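Catabolite control protein A (Lactococcus lactis, PDB 2O20) probably acts as a global transcriptional regulator of carbon catabolite repression and activation, binding DNA as a member of the LacI family. Local coordinates at residues K174-G179 and E204-A209. The protein carries 1 engineered substitution. Numbering follows the deposited sequence.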
loop_
_atom_site.group_PDB
_atom_site.type_symbol
_atom_site.label_atom_id
_atom_site.label_comp_id
_atom_site.label_asym_id
_atom_site.label_seq_id
_atom_site.Cartn_x
_atom_site.Cartn_y
_atom_site.Cartn_z
ATOM N N LYS D 174 11.720 10.100 23.969
ATOM C CA LYS D 174 12.825 9.434 23.314
ATOM C C LYS D 174 13.764 10.434 22.615
ATOM O O LYS D 174 14.984 10.291 22.657
ATOM C CB LYS D 174 12.272 8.420 22.305
ATOM C CG LYS D 174 13.324 7.617 21.599
ATOM C CD LYS D 174 12.728 6.412 20.886
ATOM C CE LYS D 174 13.730 5.788 19.980
ATOM N NZ LYS D 174 14.790 5.085 20.744
ATOM N N LEU D 175 13.196 11.444 21.974
ATOM C CA LEU D 175 14.005 12.464 21.285
ATOM C C LEU D 175 14.661 13.416 22.320
ATOM O O LEU D 175 15.784 13.899 22.124
ATOM C CB LEU D 175 13.142 13.254 20.303
ATOM C CG LEU D 175 12.578 12.428 19.137
ATOM C CD1 LEU D 175 11.540 13.192 18.340
ATOM C CD2 LEU D 175 13.691 11.938 18.237
ATOM N N ILE D 176 13.958 13.688 23.405
ATOM C CA ILE D 176 14.546 14.470 24.522
ATOM C C ILE D 176 15.765 13.732 25.058
ATOM O O ILE D 176 16.813 14.321 25.270
ATOM C CB ILE D 176 13.515 14.722 25.646
ATOM C CG1 ILE D 176 12.508 15.763 25.164
ATOM C CG2 ILE D 176 14.202 15.241 26.965
ATOM C CD1 ILE D 176 11.288 15.852 25.971
ATOM N N ASP D 177 15.634 12.425 25.242
ATOM C CA ASP D 177 16.697 11.644 25.848
ATOM C C ASP D 177 17.934 11.469 24.969
ATOM O O ASP D 177 19.002 11.167 25.503
ATOM C CB ASP D 177 16.157 10.302 26.372
ATOM C CG ASP D 177 15.215 10.472 27.589
ATOM O OD1 ASP D 177 15.154 11.573 28.185
ATOM O OD2 ASP D 177 14.529 9.497 27.953
ATOM N N SER D 178 17.811 11.681 23.653
ATOM C CA SER D 178 18.963 11.716 22.757
ATOM C C SER D 178 19.500 13.146 22.542
ATOM O O SER D 178 20.316 13.384 21.652
ATOM C CB SER D 178 18.651 11.006 21.417
ATOM O OG SER D 178 17.504 11.565 20.769
ATOM N N GLY D 179 19.060 14.094 23.382
ATOM C CA GLY D 179 19.617 15.440 23.394
ATOM C C GLY D 179 18.926 16.498 22.556
ATOM O O GLY D 179 19.430 17.618 22.442
ATOM N N GLU D 204 3.381 17.444 27.644
ATOM C CA GLU D 204 3.757 16.781 28.891
ATOM C C GLU D 204 5.245 16.397 28.903
ATOM O O GLU D 204 5.950 16.656 29.871
ATOM C CB GLU D 204 2.888 15.539 29.026
ATOM C CG GLU D 204 3.013 14.732 30.305
ATOM C CD GLU D 204 1.987 13.609 30.356
ATOM O OE1 GLU D 204 0.776 13.920 30.534
ATOM O OE2 GLU D 204 2.376 12.422 30.213
ATOM N N ALA D 205 5.727 15.797 27.811
ATOM C CA ALA D 205 7.149 15.451 27.696
ATOM C C ALA D 205 8.058 16.695 27.748
ATOM O O ALA D 205 9.054 16.703 28.478
ATOM C CB ALA D 205 7.404 14.625 26.433
ATOM N N LEU D 206 7.715 17.746 27.001
ATOM C CA LEU D 206 8.522 18.986 26.981
ATOM C C LEU D 206 8.612 19.623 28.384
ATOM O O LEU D 206 9.689 19.983 28.839
ATOM C CB LEU D 206 7.948 20.016 26.001
ATOM C CG LEU D 206 7.918 19.611 24.509
ATOM C CD1 LEU D 206 7.456 20.768 23.643
ATOM C CD2 LEU D 206 9.282 19.122 24.019
ATOM N N LEU D 207 7.459 19.793 29.008
ATOM C CA LEU D 207 7.338 20.295 30.393
ATOM C C LEU D 207 8.231 19.608 31.431
ATOM O O LEU D 207 8.845 20.265 32.287
ATOM C CB LEU D 207 5.905 20.116 30.835
ATOM C CG LEU D 207 5.004 21.329 30.743
ATOM C CD1 LEU D 207 3.526 20.915 30.694
ATOM C CD2 LEU D 207 5.253 22.128 31.978
ATOM N N GLU D 208 8.277 18.286 31.380
ATOM C CA GLU D 208 9.068 17.519 32.336
ATOM C C GLU D 208 10.565 17.684 32.117
ATOM O O GLU D 208 11.341 17.526 33.061
ATOM C CB GLU D 208 8.693 16.052 32.301
ATOM C CG GLU D 208 7.311 15.733 32.856
ATOM C CD GLU D 208 6.940 14.275 32.608
ATOM O OE1 GLU D 208 7.799 13.560 32.050
ATOM O OE2 GLU D 208 5.809 13.855 32.938
ATOM N N ALA D 209 10.958 18.038 30.888
ATOM C CA ALA D 209 12.345 18.341 30.545
ATOM C C ALA D 209 12.695 19.839 30.597
ATOM O O ALA D 209 13.766 20.216 30.159
ATOM C CB ALA D 209 12.657 17.777 29.126
#
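Ile176 reaches across from the end of helix 164-177 and meets Ala205 and Leu206 in the last turn of helix 193-208 and Ala209 just beyond it. The contact is apolar and small, burying 142 Å² over both sides. The two branches of Ile176 divide the work. Ile176 CG2 touches the methyl of Ala209, 3.7 Å from Ala209 CB. CD1, at the end of the longer branch, comes in between Ala205 and Ala209. Ile176 CD1 lies 4.1 Å from Ala205 CB. The CB of Ala209 is 3.9 Å from the same Ile176 CD1. It also rests against the backbone of helix 193-208, with Ile176 CD1 3.5 Å from Ala205 O. Leu206 joins from the side: its CB points away, but Leu206 CD2 turns back to within 4.3 Å of Ile176 CD1. The torsions of Ile176 set this up. CG2 is anti to the backbone N and CG1 anti to the carbonyl carbon (chi1 -73°). With chi2 near trans, 165°, the longer branch is extended toward the second helix.

Ala205 O, beside CD1, also accepts a weak backbone bond from Ala209 N. Ala209 is the first residue to leave the helical conformation there. Across the contact, helix 164-177 ends in a Schellman motif. Gly179, with positive phi, is its C-prime residue. Gly179 N bonds to Ile176 O at 2.9 Å, and Asn180 N bonds to Leu175 O.

Ile211, in the loop after helix 193-208, packs on both Ile176 and Leu206. Earlier in helix 164-177, Tyr169 and Thr172 touch Ala205, and Tyr169 OH is hydrogen-bonded to Glu208 OE1. Leu175 packs on strands 242-245 and 270-272. Helix 164-177 thus packs beside helix 193-208 with one flank and against the parallel sheet with another, in one lobe of the periplasmic-binding-protein-like domain.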